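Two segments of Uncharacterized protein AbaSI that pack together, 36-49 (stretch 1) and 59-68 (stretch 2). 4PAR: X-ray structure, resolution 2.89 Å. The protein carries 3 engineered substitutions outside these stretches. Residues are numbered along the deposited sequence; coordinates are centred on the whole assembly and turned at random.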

# COMPACT_ATOMS: atom_id res chain seq x y z
N LEU F 36 13.15 32.94 2.68
CA LEU F 36 13.99 34.13 2.79
C LEU F 36 14.75 34.38 1.49
O LEU F 36 15.08 35.52 1.16
N LEU F 37 15.05 33.31 0.77
CA LEU F 37 15.58 33.45 -0.58
C LEU F 37 14.49 33.92 -1.54
O LEU F 37 14.64 34.93 -2.22
N ASN F 38 13.41 33.14 -1.59
CA ASN F 38 12.22 33.37 -2.43
C ASN F 38 12.54 33.83 -3.86
O ASN F 38 11.87 34.70 -4.43
N ASP F 39 13.55 33.21 -4.45
CA ASP F 39 13.79 33.29 -5.89
C ASP F 39 13.39 31.96 -6.51
O ASP F 39 14.05 30.94 -6.29
N PHE F 40 12.32 31.96 -7.29
CA PHE F 40 11.82 30.72 -7.86
C PHE F 40 12.28 30.47 -9.29
O PHE F 40 11.88 29.50 -9.93
N THR F 41 13.16 31.33 -9.79
CA THR F 41 13.91 30.99 -11.00
C THR F 41 14.91 29.89 -10.63
O THR F 41 15.51 29.27 -11.51
N LEU F 42 15.07 29.67 -9.33
CA LEU F 42 15.94 28.62 -8.81
C LEU F 42 15.15 27.35 -8.48
O LEU F 42 14.35 27.34 -7.55
N LYS F 43 15.39 26.29 -9.24
CA LYS F 43 14.76 25.01 -8.93
C LYS F 43 15.41 24.44 -7.69
O LYS F 43 16.60 24.63 -7.47
N PHE F 44 14.62 23.75 -6.86
CA PHE F 44 15.17 23.11 -5.68
C PHE F 44 14.51 21.76 -5.42
O PHE F 44 13.38 21.50 -5.85
N VAL F 45 15.24 20.88 -4.74
CA VAL F 45 14.75 19.54 -4.41
C VAL F 45 15.05 19.24 -2.94
O VAL F 45 16.14 19.52 -2.45
N THR F 46 14.07 18.67 -2.24
CA THR F 46 14.29 18.25 -0.86
C THR F 46 14.49 16.74 -0.77
O THR F 46 13.86 15.98 -1.50
N GLN F 47 15.36 16.32 0.14
CA GLN F 47 15.64 14.91 0.36
C GLN F 47 16.18 14.26 -0.90
O GLN F 47 15.74 13.18 -1.30
N GLN F 48 17.14 14.93 -1.53
CA GLN F 48 17.74 14.43 -2.75
C GLN F 48 18.70 13.31 -2.42
O GLN F 48 19.63 13.50 -1.63
N PHE F 49 18.46 12.14 -3.01
CA PHE F 49 19.37 11.00 -2.86
C PHE F 49 20.68 11.24 -3.59
O PHE F 49 20.68 11.65 -4.75
N LEU F 59 21.71 11.19 1.57
CA LEU F 59 20.69 12.15 1.16
C LEU F 59 20.94 13.54 1.73
O LEU F 59 21.48 13.69 2.82
N THR F 60 20.54 14.55 0.97
CA THR F 60 20.68 15.92 1.44
C THR F 60 19.31 16.58 1.55
O THR F 60 18.40 16.28 0.77
N ASP F 61 19.18 17.47 2.53
CA ASP F 61 17.89 18.05 2.89
C ASP F 61 17.39 19.07 1.86
O ASP F 61 16.21 19.07 1.52
N LEU F 62 18.28 19.93 1.39
CA LEU F 62 17.90 20.86 0.32
C LEU F 62 18.93 20.85 -0.82
O LEU F 62 20.13 20.82 -0.57
N TYR F 63 18.46 20.85 -2.07
CA TYR F 63 19.36 20.75 -3.23
C TYR F 63 18.97 21.67 -4.38
O TYR F 63 17.86 21.60 -4.90
N PHE F 64 19.91 22.52 -4.79
CA PHE F 64 19.75 23.34 -5.99
C PHE F 64 20.63 22.79 -7.11
O PHE F 64 21.86 22.91 -7.06
N PRO F 65 19.99 22.16 -8.11
CA PRO F 65 20.63 21.49 -9.24
C PRO F 65 21.36 22.43 -10.18
O PRO F 65 22.42 22.09 -10.69
N GLN F 66 20.78 23.61 -10.40
CA GLN F 66 21.36 24.56 -11.33
C GLN F 66 22.67 25.11 -10.80
O GLN F 66 23.58 25.41 -11.57
N LEU F 67 22.75 25.27 -9.49
CA LEU F 67 23.95 25.81 -8.85
C LEU F 67 24.87 24.72 -8.29
O LEU F 67 25.97 25.01 -7.83
N GLY F 68 24.42 23.46 -8.36
CA GLY F 68 25.14 22.37 -7.74
C GLY F 68 25.41 22.61 -6.27
O GLY F 68 26.51 22.39 -5.79

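The two stretches run antiparallel, and their contact buries 847 Å² in all, counting both sides. Backbone hydrogen bonds fix the register, and the side chains pack around it.

Leu59 opens stretch 2 with chi1 p and chi2 p. It lies on the same face of the sheet as Phe49, whose chi1 is m. The Phe49 ring end comes nearer, and its CE1 is 4.4 Å from Leu59 CD2.

Thr60 (chi1 p) shares the other face with Gln48. Their main chains pair twice: Thr60 N to Gln48 O and Gln48 N to Thr60 O, both 2.9 Å. Beside this pair, Thr60 OG1 is 3.9 Å from Gln48 CB. The hydroxyl bonds to a residue just outside the stretches.

At Asp61 the chain turns a corner. Its side chain (chi1 m) points away, and OD2 is bonded elsewhere in the structure. Its contribution here is through the main chain: Asp61 O accepts from Gln47 N at 3.2 Å. Gln47 also points its side chain away, with chi1 m and chi2 t.

The end of the Leu62 side chain (chi1 t, chi2 p) comes nearer stretch 1. Its CD1 is 3.9 Å from Phe44 CD1 and 4.1 Å from Thr46 CG2. Thr46 has chi1 p, and its OG1 is satisfied elsewhere.

Tyr63 (chi1 t) shares a face with Val45. Across the corner, its CD2 lies 3.5 Å from Gln48 CG; it is also 4.3 Å from Val45 CB. Two backbone bonds hold this position: Val45 N to Tyr63 O and Tyr63 N to Val45 O, both 2.7 Å. Gln48 has chi1 t and chi2 p, and its NE2 donates to Phe49 O at 2.9 Å, within stretch 1.

Phe64 (chi1 m) has the largest covered area of the contact. Its CB starts sideways, but the ring comes nearer stretch 1. Phe64 CE1 is 3.6 Å from Phe44 CB, CZ is 4.1 Å from Leu37 CD2, and CD1 is 4.4 Å from Leu42 CB. Lys43 O meets the ring edge, 3.3 Å from Phe64 CD1. Leu37 points toward stretch 2 with chi1 t and chi2 p.

Pro65 points toward stretch 1. Its CD is 3.4 Å from Lys43 O, and its CG is 4.2 Å from Val45 CG2.

Gln66 (chi1 m, chi2 t) also points toward stretch 1. Its NE2 donates a weak hydrogen bond to Thr41 O at 3.4 Å. Its OE1 is 3.9 Å from Lys43 CB, while the extended lysine chain leads away.

Leu67 (chi1 m, chi2 p) closes the contact, with CD1 4.0 Å from Leu42 CG. Gly68 makes no contact.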

# COMPACT_ATOMS: atom_id res chain seq x y z
CB LEU F 36 14.97 33.99 3.96
CG LEU F 36 14.53 34.53 5.32
CD1 LEU F 36 13.24 33.89 5.78
CD2 LEU F 36 15.64 34.32 6.34
CB LEU F 37 16.18 32.12 -1.06
CG LEU F 37 16.54 31.95 -2.54
CD1 LEU F 37 17.50 33.03 -3.02
CD2 LEU F 37 17.13 30.57 -2.77
CB ASN F 38 11.22 34.30 -1.69
CG ASN F 38 11.42 35.79 -1.96
OD1 ASN F 38 10.47 36.56 -2.08
ND2 ASN F 38 12.68 36.18 -2.08
CB ASP F 39 15.25 33.61 -6.20
CG ASP F 39 15.52 33.80 -7.69
OD1 ASP F 39 14.65 33.46 -8.52
OD2 ASP F 39 16.62 34.28 -8.03
CB PHE F 40 10.30 30.68 -7.75
CG PHE F 40 9.83 30.55 -6.33
CD1 PHE F 40 9.60 31.67 -5.56
CD2 PHE F 40 9.67 29.30 -5.76
CE1 PHE F 40 9.19 31.55 -4.24
CE2 PHE F 40 9.26 29.17 -4.45
CZ PHE F 40 9.02 30.29 -3.69
CB THR F 41 14.64 32.20 -11.60
OG1 THR F 41 15.64 32.67 -10.68
CG2 THR F 41 13.66 33.33 -11.90
CB LEU F 42 16.66 29.10 -7.55
CG LEU F 42 18.06 29.70 -7.70
CD1 LEU F 42 18.11 30.73 -8.81
CD2 LEU F 42 18.49 30.31 -6.38
CB LYS F 43 14.87 24.04 -10.11
CG LYS F 43 14.16 22.71 -9.90
CD LYS F 43 14.21 21.83 -11.14
CE LYS F 43 13.56 20.48 -10.87
NZ LYS F 43 13.57 19.59 -12.07
CB PHE F 44 15.01 24.01 -4.45
CG PHE F 44 13.59 24.24 -4.03
CD1 PHE F 44 12.94 23.35 -3.18
CD2 PHE F 44 12.90 25.36 -4.46
CE1 PHE F 44 11.65 23.56 -2.80
CE2 PHE F 44 11.60 25.57 -4.07
CZ PHE F 44 10.97 24.67 -3.24
CB VAL F 45 15.41 18.45 -5.30
CG1 VAL F 45 14.74 17.11 -5.09
CG2 VAL F 45 15.37 18.84 -6.76
CB THR F 46 13.13 18.64 0.07
OG1 THR F 46 11.90 18.11 -0.45
CG2 THR F 46 13.02 20.15 0.21
CB GLN F 47 14.39 14.18 0.86
CG GLN F 47 13.84 14.77 2.13
CD GLN F 47 12.71 13.96 2.69
OE1 GLN F 47 12.36 12.91 2.16
NE2 GLN F 47 12.13 14.45 3.78
CB GLN F 48 18.47 15.55 -3.49
CG GLN F 48 19.27 15.07 -4.68
CD GLN F 48 18.41 14.48 -5.77
OE1 GLN F 48 17.50 15.13 -6.29
NE2 GLN F 48 18.69 13.23 -6.14
CB PHE F 49 18.72 9.72 -3.39
CG PHE F 49 17.63 9.18 -2.51
CD1 PHE F 49 17.94 8.45 -1.38
CD2 PHE F 49 16.30 9.39 -2.84
CE1 PHE F 49 16.94 7.94 -0.58
CE2 PHE F 49 15.30 8.88 -2.04
CZ PHE F 49 15.61 8.15 -0.91
CB LEU F 59 19.30 11.66 1.57
CG LEU F 59 19.04 11.26 3.02
CD1 LEU F 59 18.72 12.45 3.90
CD2 LEU F 59 17.89 10.26 3.05
CB THR F 60 21.58 16.74 0.52
OG1 THR F 60 21.16 16.58 -0.84
CG2 THR F 60 23.00 16.26 0.64
CB ASP F 61 17.98 18.70 4.27
CG ASP F 61 18.27 17.68 5.36
OD1 ASP F 61 17.58 16.63 5.39
OD2 ASP F 61 19.18 17.93 6.18
CB LEU F 62 17.72 22.27 0.89
CG LEU F 62 17.24 23.34 -0.09
CD1 LEU F 62 15.85 23.02 -0.57
CD2 LEU F 62 17.28 24.71 0.55
CB TYR F 63 19.40 19.31 -3.72
CG TYR F 63 20.13 19.09 -5.03
CD1 TYR F 63 21.35 19.71 -5.30
CD2 TYR F 63 19.61 18.24 -6.00
CE1 TYR F 63 22.01 19.50 -6.49
CE2 TYR F 63 20.27 18.03 -7.19
CZ TYR F 63 21.47 18.65 -7.44
OH TYR F 63 22.12 18.43 -8.63
CB PHE F 64 20.12 24.80 -5.71
CG PHE F 64 19.34 25.42 -4.60
CD1 PHE F 64 18.11 26.00 -4.84
CD2 PHE F 64 19.85 25.44 -3.31
CE1 PHE F 64 17.39 26.59 -3.81
CE2 PHE F 64 19.14 26.02 -2.28
CZ PHE F 64 17.91 26.59 -2.53
CB PRO F 65 19.46 20.82 -9.96
CG PRO F 65 18.38 20.73 -8.94
CD PRO F 65 18.53 21.96 -8.12
CB GLN F 66 20.38 25.71 -11.59
CG GLN F 66 19.01 25.25 -12.02
CD GLN F 66 18.05 26.40 -12.17
OE1 GLN F 66 16.94 26.22 -12.67
NE2 GLN F 66 18.47 27.59 -11.76
CB LEU F 67 23.55 26.76 -7.71
CG LEU F 67 22.92 28.13 -8.02
CD1 LEU F 67 21.55 28.01 -8.67
CD2 LEU F 67 22.82 28.95 -6.74